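Local atomic coordinates of 5-cytosine DNA methyltransferase (Entamoeba histolytica, PDB entry 3QV2), a protein that probably transfers a methyl group from S-adenosyl-L-methionine to carbon 5 of cytosine in DNA or tRNA, as a Dnmt2-type enzyme. Residues Q87-S92 and S137-E142; I115-I120 and I148-Y153; F289-D294 and K299-C304. All coordinates share one frame; numbering follows the deposited sequence.

Contact 1 of 3, residues Q87-S92 and S137-E142; sequences QPYNNS and SLVFKE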
loop_
_atom_site.group_PDB
_atom_site.type_symbol
_atom_site.label_atom_id
_atom_site.label_comp_id
_atom_site.label_asym_id
_atom_site.label_seq_id
_atom_site.Cartn_x
_atom_site.Cartn_y
_atom_site.Cartn_z
ATOM N N GLN A 87 11.771 -3.237 -2.624
ATOM C CA GLN A 87 12.939 -2.974 -3.463
ATOM C C GLN A 87 13.627 -4.239 -3.992
ATOM O O GLN A 87 13.949 -4.318 -5.177
ATOM C CB GLN A 87 13.953 -2.091 -2.727
ATOM C CG GLN A 87 13.436 -0.712 -2.345
ATOM C CD GLN A 87 12.858 -0.672 -0.944
ATOM O OE1 GLN A 87 12.380 -1.681 -0.427
ATOM N NE2 GLN A 87 12.909 0.497 -0.318
ATOM N N PRO A 88 13.855 -5.234 -3.117
ATOM C CA PRO A 88 14.606 -6.427 -3.529
ATOM C C PRO A 88 13.963 -7.196 -4.683
ATOM O O PRO A 88 14.617 -8.050 -5.283
ATOM C CB PRO A 88 14.591 -7.300 -2.268
ATOM C CG PRO A 88 14.377 -6.347 -1.147
ATOM C CD PRO A 88 13.475 -5.290 -1.695
ATOM N N TYR A 89 12.707 -6.897 -4.996
ATOM C CA TYR A 89 11.942 -7.748 -5.900
ATOM C C TYR A 89 11.717 -7.162 -7.291
ATOM O O TYR A 89 10.589 -6.858 -7.678
ATOM C CB TYR A 89 10.623 -8.155 -5.239
ATOM C CG TYR A 89 10.834 -8.578 -3.808
ATOM C CD1 TYR A 89 11.516 -9.748 -3.507
ATOM C CD2 TYR A 89 10.385 -7.792 -2.756
ATOM C CE1 TYR A 89 11.730 -10.134 -2.200
ATOM C CE2 TYR A 89 10.593 -8.171 -1.445
ATOM C CZ TYR A 89 11.267 -9.342 -1.174
ATOM O OH TYR A 89 11.481 -9.728 0.128
ATOM N N ASN A 90 12.809 -7.009 -8.032
ATOM C CA ASN A 90 12.749 -6.693 -9.452
ATOM C C ASN A 90 13.460 -7.789 -10.237
ATOM O O ASN A 90 14.177 -8.605 -9.657
ATOM C CB ASN A 90 13.382 -5.332 -9.738
ATOM C CG ASN A 90 14.797 -5.228 -9.214
ATOM O OD1 ASN A 90 15.721 -5.825 -9.765
ATOM N ND2 ASN A 90 14.977 -4.465 -8.143
ATOM N N ASN A 91 13.263 -7.811 -11.552
ATOM C CA ASN A 91 13.865 -8.841 -12.395
ATOM C C ASN A 91 15.392 -8.813 -12.386
ATOM O O ASN A 91 16.038 -9.855 -12.492
ATOM C CB ASN A 91 13.334 -8.746 -13.828
ATOM C CG ASN A 91 11.902 -9.230 -13.953
ATOM O OD1 ASN A 91 11.529 -10.257 -13.385
ATOM N ND2 ASN A 91 11.088 -8.487 -14.694
ATOM N N SER A 92 15.966 -7.623 -12.254
ATOM C CA SER A 92 17.415 -7.482 -12.215
ATOM C C SER A 92 18.012 -8.251 -11.040
ATOM O O SER A 92 18.905 -9.080 -11.214
ATOM C CB SER A 92 17.807 -6.007 -12.126
ATOM O OG SER A 92 19.216 -5.855 -12.057
ATOM N N SER A 137 9.675 -14.449 -6.165
ATOM C CA SER A 137 10.951 -14.291 -5.472
ATOM C C SER A 137 11.351 -15.545 -4.705
ATOM O O SER A 137 10.499 -16.333 -4.293
ATOM C CB SER A 137 10.904 -13.096 -4.516
ATOM O OG SER A 137 9.998 -13.326 -3.452
ATOM N N LEU A 138 12.655 -15.724 -4.519
ATOM C CA LEU A 138 13.163 -16.810 -3.694
ATOM C C LEU A 138 12.777 -16.561 -2.243
ATOM O O LEU A 138 12.628 -17.497 -1.459
ATOM C CB LEU A 138 14.683 -16.922 -3.822
ATOM C CG LEU A 138 15.217 -17.403 -5.171
ATOM C CD1 LEU A 138 16.736 -17.283 -5.229
ATOM C CD2 LEU A 138 14.770 -18.834 -5.441
ATOM N N VAL A 139 12.617 -15.289 -1.894
ATOM C CA VAL A 139 12.214 -14.911 -0.546
ATOM C C VAL A 139 10.839 -15.470 -0.204
ATOM O O VAL A 139 10.665 -16.121 0.824
ATOM C CB VAL A 139 12.193 -13.382 -0.367
ATOM C CG1 VAL A 139 11.526 -13.010 0.955
ATOM C CG2 VAL A 139 13.603 -12.817 -0.450
ATOM N N PHE A 140 9.861 -15.215 -1.066
ATOM C CA PHE A 140 8.509 -15.702 -0.820
ATOM C C PHE A 140 8.401 -17.213 -0.989
ATOM O O PHE A 140 7.625 -17.864 -0.291
ATOM C CB PHE A 140 7.485 -15.004 -1.717
ATOM C CG PHE A 140 6.083 -15.505 -1.523
ATOM C CD1 PHE A 140 5.446 -16.232 -2.515
ATOM C CD2 PHE A 140 5.412 -15.266 -0.336
ATOM C CE1 PHE A 140 4.159 -16.697 -2.332
ATOM C CE2 PHE A 140 4.127 -15.730 -0.145
ATOM C CZ PHE A 140 3.499 -16.446 -1.145
ATOM N N LYS A 141 9.174 -17.767 -1.917
ATOM C CA LYS A 141 9.200 -19.212 -2.109
ATOM C C LYS A 141 9.492 -19.896 -0.779
ATOM O O LYS A 141 8.874 -20.901 -0.432
ATOM C CB LYS A 141 10.256 -19.607 -3.143
ATOM C CG LYS A 141 10.424 -21.111 -3.293
ATOM C CD LYS A 141 11.573 -21.453 -4.224
ATOM C CE LYS A 141 11.839 -22.952 -4.253
ATOM N NZ LYS A 141 10.678 -23.721 -4.782
ATOM N N GLU A 142 10.437 -19.330 -0.035
ATOM C CA GLU A 142 10.816 -19.864 1.267
ATOM C C GLU A 142 9.737 -19.584 2.309
ATOM O O GLU A 142 9.395 -20.457 3.107
ATOM C CB GLU A 142 12.157 -19.275 1.711
ATOM C CG GLU A 142 12.710 -19.866 2.996
ATOM C CD GLU A 142 14.090 -19.332 3.329
ATOM O OE1 GLU A 142 14.681 -18.634 2.477
ATOM O OE2 GLU A 142 14.585 -19.610 4.440
#
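Tyr89 and Ser137 bring the two backbones closest, their CA atoms 6.6 Å apart, at a point where each chain is about to turn into a helix. Residues 87-90 are a loop ahead of helix 91-94, with Asn90 at the N-cap position; Ser137 holds the same position ahead of helix 138-149. One ring, that of Tyr89, makes the contact on its side; Ser137 and Val139 meet it from the other. With chi1 at -45°, the CG of Tyr89 stands anti to its own carbonyl carbon, and the ring reaches across to the serine and the valine. Its CD1 lies 3.5 Å from Ser137 CB, an approach oblique to the ring. Farther out, CE1 is 3.7 Å from Val139 CG2, which sits at the ring edge and in its plane, while the phenol OH is 3.4 Å from Val139 CG1. Pro88 CB sits over the centre of one ring face. Ser137 CB makes the nearer approach to the ring, with OG alongside; that OG is also engaged by the helix, accepting from Phe140 N at 3.0 Å with an N-H...O angle of 165°, and it is bonded to Phe134 O as well. The tyrosine side chain is about 5 Å from that of Cys86, the predicted catalytic cysteine, which places the contact beside the predicted active site. Phe134 meets the Tyr89 ring edge-to-face, Met94 touches Tyr89 and Ser137, and Val108 of helix 106-115 packs on both Tyr89 and Val139.

Contact 2 of 3, residues I115-I120 and I148-Y153; sequences ILPYLI and IKNQYY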
loop_
_atom_site.group_PDB
_atom_site.type_symbol
_atom_site.label_atom_id
_atom_site.label_comp_id
_atom_site.label_asym_id
_atom_site.label_seq_id
_atom_site.Cartn_x
_atom_site.Cartn_y
_atom_site.Cartn_z
ATOM N N ILE A 115 11.015 -16.491 13.957
ATOM C CA ILE A 115 9.932 -16.205 14.895
ATOM C C ILE A 115 8.759 -17.177 14.791
ATOM O O ILE A 115 8.488 -17.942 15.718
ATOM C CB ILE A 115 9.396 -14.770 14.722
ATOM C CG1 ILE A 115 10.543 -13.761 14.773
ATOM C CG2 ILE A 115 8.348 -14.464 15.782
ATOM C CD1 ILE A 115 11.305 -13.773 16.079
ATOM N N LEU A 116 8.070 -17.141 13.655
ATOM C CA LEU A 116 6.826 -17.889 13.469
ATOM C C LEU A 116 6.873 -19.357 13.910
ATOM O O LEU A 116 5.986 -19.813 14.628
ATOM C CB LEU A 116 6.347 -17.776 12.015
ATOM C CG LEU A 116 4.967 -18.346 11.677
ATOM C CD1 LEU A 116 4.302 -17.530 10.583
ATOM C CD2 LEU A 116 5.063 -19.811 11.275
ATOM N N PRO A 117 7.903 -20.103 13.477
ATOM C CA PRO A 117 7.942 -21.542 13.763
ATOM C C PRO A 117 8.125 -21.871 15.243
ATOM O O PRO A 117 8.019 -23.041 15.612
ATOM C CB PRO A 117 9.172 -22.022 12.980
ATOM C CG PRO A 117 9.428 -20.957 11.962
ATOM C CD PRO A 117 9.036 -19.685 12.634
ATOM N N TYR A 118 8.391 -20.869 16.075
ATOM C CA TYR A 118 8.704 -21.124 17.479
ATOM C C TYR A 118 7.697 -20.526 18.461
ATOM O O TYR A 118 7.764 -20.789 19.660
ATOM C CB TYR A 118 10.127 -20.656 17.806
ATOM C CG TYR A 118 11.186 -21.341 16.970
ATOM C CD1 TYR A 118 11.630 -22.618 17.288
ATOM C CD2 TYR A 118 11.734 -20.714 15.859
ATOM C CE1 TYR A 118 12.595 -23.250 16.523
ATOM C CE2 TYR A 118 12.699 -21.337 15.091
ATOM C CZ TYR A 118 13.125 -22.604 15.427
ATOM O OH TYR A 118 14.084 -23.230 14.666
ATOM N N LEU A 119 6.761 -19.731 17.952
ATOM C CA LEU A 119 5.714 -19.161 18.793
ATOM C C LEU A 119 4.845 -20.258 19.397
ATOM O O LEU A 119 4.534 -21.246 18.734
ATOM C CB LEU A 119 4.831 -18.207 17.985
ATOM C CG LEU A 119 5.489 -16.942 17.432
ATOM C CD1 LEU A 119 4.524 -16.193 16.527
ATOM C CD2 LEU A 119 5.965 -16.054 18.564
ATOM N N ILE A 120 4.462 -20.081 20.657
ATOM C CA ILE A 120 3.508 -20.982 21.288
ATOM C C ILE A 120 2.181 -20.868 20.555
ATOM O O ILE A 120 1.528 -21.869 20.262
ATOM C CB ILE A 120 3.289 -20.635 22.771
ATOM C CG1 ILE A 120 4.573 -20.864 23.570
ATOM C CG2 ILE A 120 2.154 -21.466 23.347
ATOM C CD1 ILE A 120 5.044 -22.300 23.562
ATOM N N ILE A 148 3.509 -23.294 4.927
ATOM C CA ILE A 148 2.947 -24.617 4.679
ATOM C C ILE A 148 3.368 -25.608 5.759
ATOM O O ILE A 148 2.535 -26.324 6.317
ATOM C CB ILE A 148 3.364 -25.162 3.301
ATOM C CG1 ILE A 148 2.621 -24.417 2.191
ATOM C CG2 ILE A 148 3.082 -26.653 3.211
ATOM C CD1 ILE A 148 1.115 -24.528 2.293
ATOM N N LYS A 149 4.664 -25.639 6.051
ATOM C CA LYS A 149 5.197 -26.539 7.064
ATOM C C LYS A 149 4.582 -26.260 8.433
ATOM O O LYS A 149 4.470 -27.158 9.268
ATOM C CB LYS A 149 6.723 -26.426 7.131
ATOM C CG LYS A 149 7.362 -27.283 8.212
ATOM C CD LYS A 149 8.875 -27.162 8.192
ATOM C CE LYS A 149 9.502 -27.915 9.357
ATOM N NZ LYS A 149 9.048 -27.383 10.673
ATOM N N ASN A 150 4.176 -25.015 8.657
ATOM C CA ASN A 150 3.554 -24.638 9.924
ATOM C C ASN A 150 2.025 -24.659 9.884
ATOM O O ASN A 150 1.366 -23.964 10.659
ATOM C CB ASN A 150 4.070 -23.280 10.408
ATOM C CG ASN A 150 5.496 -23.348 10.921
ATOM O OD1 ASN A 150 5.732 -23.601 12.103
ATOM N ND2 ASN A 150 6.457 -23.127 10.032
ATOM N N GLN A 151 1.477 -25.456 8.970
ATOM C CA GLN A 151 0.048 -25.771 8.940
ATOM C C GLN A 151 -0.867 -24.630 8.489
ATOM O O GLN A 151 -2.031 -24.571 8.887
ATOM C CB GLN A 151 -0.412 -26.291 10.308
ATOM C CG GLN A 151 0.512 -27.327 10.935
ATOM C CD GLN A 151 0.643 -28.587 10.100
ATOM O OE1 GLN A 151 0.055 -28.697 9.025
ATOM N NE2 GLN A 151 1.415 -29.547 10.595
ATOM N N TYR A 152 -0.350 -23.733 7.656
ATOM C CA TYR A 152 -1.149 -22.619 7.153
ATOM C C TYR A 152 -1.824 -22.951 5.829
ATOM O O TYR A 152 -1.275 -23.684 5.006
ATOM C CB TYR A 152 -0.286 -21.366 6.980
ATOM C CG TYR A 152 -0.058 -20.582 8.253
ATOM C CD1 TYR A 152 -0.948 -19.590 8.650
ATOM C CD2 TYR A 152 1.049 -20.824 9.051
ATOM C CE1 TYR A 152 -0.744 -18.868 9.811
ATOM C CE2 TYR A 152 1.263 -20.108 10.214
ATOM C CZ TYR A 152 0.365 -19.132 10.589
ATOM O OH TYR A 152 0.575 -18.416 11.743
ATOM N N TYR A 153 -3.021 -22.409 5.634
ATOM C CA TYR A 153 -3.676 -22.432 4.332
ATOM C C TYR A 153 -3.423 -21.090 3.657
ATOM O O TYR A 153 -3.593 -20.039 4.272
ATOM C CB TYR A 153 -5.177 -22.676 4.481
ATOM C CG TYR A 153 -5.520 -24.042 5.026
ATOM C CD1 TYR A 153 -5.775 -25.108 4.172
ATOM C CD2 TYR A 153 -5.589 -24.269 6.394
ATOM C CE1 TYR A 153 -6.089 -26.359 4.664
ATOM C CE2 TYR A 153 -5.902 -25.516 6.897
ATOM C CZ TYR A 153 -6.151 -26.557 6.028
ATOM O OH TYR A 153 -6.464 -27.801 6.525
#
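A Schellman motif ends helix 138-149, and the turn it makes meets Leu116 and Pro117, in the segment that follows helix 106-115. Gln151 is its C-prime residue, with a positive phi of 72°; Gln151 N bonds to Ile148 O at 3.0 Å, and Tyr152 N pairs with Leu147 O. Asn150 and Tyr152 flank this residue and both direct their CB toward the opposite segment. Leu116 meets both: its CG is anti to the backbone N (chi1 -172°), which sends the two methyls toward the turn. CD2 comes within 3.6 Å of Asn150 CG and 4.0 Å of Tyr152 CE2, and CD1 lies 4.0 Å from the same CE2. The leucine and asparagine side chains run past each other in opposite directions, so the methyl rests against the CB and amide carbon of Asn150. The asparagine OD1 reaches Pro117 CA at 3.4 Å, a van der Waals approach to the alpha carbon of the proline ring. No hydrogen bond joins the segments: Asn150 ND2 is bonded back to Ile146 O in its own helix, and Tyr152 OH to Pro123 O. Ile126 of strand 125-130 touches both Leu116 and Tyr152, extending the apolar cluster to the central sheet. Such packing of a helix end and its turn against the segment leading from a neighbouring helix to strand 125-130 is in keeping with the layered alpha/beta architecture of class I methyltransferases.

Contact 3 of 3, residues F289-D294 and K299-C304; sequences FTTQID and KQQYQC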
loop_
_atom_site.group_PDB
_atom_site.type_symbol
_atom_site.label_atom_id
_atom_site.label_comp_id
_atom_site.label_asym_id
_atom_site.label_seq_id
_atom_site.Cartn_x
_atom_site.Cartn_y
_atom_site.Cartn_z
ATOM N N PHE A 289 -8.207 11.056 7.911
ATOM C CA PHE A 289 -6.789 10.735 7.829
ATOM C C PHE A 289 -6.086 11.780 6.969
ATOM O O PHE A 289 -6.612 12.199 5.941
ATOM C CB PHE A 289 -6.588 9.340 7.235
ATOM C CG PHE A 289 -5.149 8.914 7.167
ATOM C CD1 PHE A 289 -4.603 8.098 8.149
ATOM C CD2 PHE A 289 -4.336 9.330 6.121
ATOM C CE1 PHE A 289 -3.276 7.708 8.087
ATOM C CE2 PHE A 289 -3.011 8.941 6.059
ATOM C CZ PHE A 289 -2.482 8.131 7.042
ATOM N N THR A 290 -4.901 12.202 7.395
ATOM C CA THR A 290 -4.139 13.196 6.648
ATOM C C THR A 290 -2.629 13.016 6.803
ATOM O O THR A 290 -2.134 12.734 7.895
ATOM C CB THR A 290 -4.525 14.634 7.061
ATOM O OG1 THR A 290 -3.743 15.576 6.317
ATOM C CG2 THR A 290 -4.287 14.846 8.550
ATOM N N THR A 291 -1.906 13.171 5.699
ATOM C CA THR A 291 -0.450 13.134 5.719
ATOM C C THR A 291 0.076 14.541 5.973
ATOM O O THR A 291 1.281 14.752 6.118
ATOM C CB THR A 291 0.115 12.625 4.387
ATOM O OG1 THR A 291 -0.239 13.536 3.339
ATOM C CG2 THR A 291 -0.440 11.246 4.063
ATOM N N GLN A 292 -0.844 15.499 6.023
ATOM C CA GLN A 292 -0.497 16.896 6.250
ATOM C C GLN A 292 -0.102 17.130 7.703
ATOM O O GLN A 292 -0.713 17.939 8.401
ATOM C CB GLN A 292 -1.669 17.807 5.878
ATOM C CG GLN A 292 -1.322 19.287 5.842
ATOM C CD GLN A 292 -0.400 19.643 4.692
ATOM O OE1 GLN A 292 -0.855 19.990 3.604
ATOM N NE2 GLN A 292 0.904 19.560 4.930
ATOM N N ILE A 293 0.918 16.408 8.156
ATOM C CA ILE A 293 1.456 16.604 9.493
ATOM C C ILE A 293 2.309 17.861 9.501
ATOM O O ILE A 293 3.093 18.092 8.582
ATOM C CB ILE A 293 2.314 15.408 9.944
ATOM C CG1 ILE A 293 1.428 14.292 10.497
ATOM C CG2 ILE A 293 3.319 15.837 11.002
ATOM C CD1 ILE A 293 0.435 13.740 9.502
ATOM N N ASP A 294 2.148 18.675 10.538
ATOM C CA ASP A 294 2.878 19.931 10.641
ATOM C C ASP A 294 4.382 19.714 10.493
ATOM O O ASP A 294 4.975 18.901 11.203
ATOM C CB ASP A 294 2.571 20.617 11.974
ATOM C CG ASP A 294 2.885 22.097 11.951
ATOM O OD1 ASP A 294 2.898 22.682 10.846
ATOM O OD2 ASP A 294 3.116 22.679 13.032
ATOM N N LYS A 299 6.923 16.674 -0.593
ATOM C CA LYS A 299 7.813 15.590 -0.993
ATOM C C LYS A 299 7.762 14.431 -0.002
ATOM O O LYS A 299 7.569 13.279 -0.391
ATOM C CB LYS A 299 9.250 16.098 -1.135
ATOM C CG LYS A 299 9.448 17.081 -2.274
ATOM C CD LYS A 299 9.093 16.451 -3.613
ATOM C CE LYS A 299 9.173 17.465 -4.744
ATOM N NZ LYS A 299 10.545 18.022 -4.907
ATOM N N GLN A 300 7.935 14.743 1.278
ATOM C CA GLN A 300 7.912 13.731 2.330
ATOM C C GLN A 300 6.584 12.974 2.361
ATOM O O GLN A 300 6.556 11.764 2.579
ATOM C CB GLN A 300 8.196 14.373 3.691
ATOM C CG GLN A 300 9.617 14.902 3.842
ATOM C CD GLN A 300 9.795 15.754 5.085
ATOM O OE1 GLN A 300 8.880 16.463 5.499
ATOM N NE2 GLN A 300 10.978 15.686 5.685
ATOM N N GLN A 301 5.487 13.691 2.135
ATOM C CA GLN A 301 4.164 13.079 2.116
ATOM C C GLN A 301 3.978 12.224 0.867
ATOM O O GLN A 301 3.441 11.117 0.933
ATOM C CB GLN A 301 3.076 14.152 2.190
ATOM C CG GLN A 301 3.206 15.079 3.388
ATOM C CD GLN A 301 2.191 16.204 3.373
ATOM O OE1 GLN A 301 1.041 16.016 2.974
ATOM N NE2 GLN A 301 2.614 17.387 3.805
ATOM N N TYR A 302 4.422 12.746 -0.271
ATOM C CA TYR A 302 4.380 12.014 -1.531
ATOM C C TYR A 302 5.116 10.685 -1.412
ATOM O O TYR A 302 4.629 9.651 -1.867
ATOM C CB TYR A 302 5.003 12.850 -2.653
ATOM C CG TYR A 302 4.092 13.912 -3.223
ATOM C CD1 TYR A 302 2.783 13.615 -3.582
ATOM C CD2 TYR A 302 4.540 15.214 -3.404
ATOM C CE1 TYR A 302 1.947 14.584 -4.107
ATOM C CE2 TYR A 302 3.711 16.190 -3.926
ATOM C CZ TYR A 302 2.418 15.870 -4.278
ATOM O OH TYR A 302 1.593 16.840 -4.799
ATOM N N GLN A 303 6.292 10.724 -0.794
ATOM C CA GLN A 303 7.120 9.534 -0.635
ATOM C C GLN A 303 6.408 8.452 0.171
ATOM O O GLN A 303 6.389 7.284 -0.221
ATOM C CB GLN A 303 8.452 9.897 0.024
ATOM C CG GLN A 303 9.306 10.843 -0.808
ATOM C CD GLN A 303 10.495 11.386 -0.041
ATOM O OE1 GLN A 303 10.781 10.949 1.074
ATOM N NE2 GLN A 303 11.194 12.346 -0.636
ATOM N N CYS A 304 5.820 8.848 1.297
ATOM C CA CYS A 304 5.084 7.917 2.143
ATOM C C CYS A 304 3.872 7.356 1.408
ATOM O O CYS A 304 3.646 6.147 1.400
ATOM C CB CYS A 304 4.643 8.601 3.440
ATOM S SG CYS A 304 6.002 9.064 4.539
#
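Gln301, on helix 298-306, leans toward Thr291, and the CA atoms of these two residues are 5.9 Å apart. From its CB, which lies 3.6 Å from Thr291 OG1, the chain leaves with CG anti to the carbonyl carbon (chi1 -55°) and stays extended through chi2. CG then passes 3.4 Å from Thr291 O, and CD follows at 3.2 Å from that same oxygen. At the tip the amide divides its work. OE1 accepts a hydrogen bond of 2.8 Å from Thr291 OG1, with a C=O...O angle of 121° and the donor tilted 28° out of the carbonyl plane. OE1 is also close to Thr291 O, but these are two acceptors and do not bond. NE2 turns to Leu296 O in the linker between the segments. One amide therefore ties the helix both to the loop residue and to the linker, and the buried threonine hydroxyl is satisfied. The backbone around Thr291 forms a compact turn: Thr290 OG1 accepts from Gln292 N at 2.9 Å, making an ST turn, and Ile293 N bonds to Thr291 O at 2.7 Å, making an inverse gamma turn centred on Gln292. The carbonyl lying alongside the glutamine chain is thus the acceptor of the gamma turn. The loop runs from helix 276-282 to helix 298-306, within the C5-methyltransferase family region, and the Thr291 side chain is about 5 Å from that of Ile20, an S-adenosyl-L-homocysteine-binding residue. The exposed Gln292 side chain passes near Gln301, its amide orientation doubtful. Pro276 touches both Thr291 and Gln301.

Overall arrangement
Contacts 1 and 2 share helix 138-149, contact 1 at its start and contact 2 at its end, with centres about 21 Å apart. Helix 106-115 and strand 125-130, itself part of the six-stranded mixed sheet, lie in the chain between their alternating segments. Contact 3 comes later in sequence and on the other side of the chain's centre, its centre about 29 Å from that of contact 1 and about 36 Å from that of contact 2. Contacts 1 and 3 both lie near the cofactor site, with Tyr89 and Thr291 side chains about 10 and 9 Å from bound S-adenosyl-L-homocysteine. Contact 2, away from the annotated sites, joins elements at the periphery of the same family region.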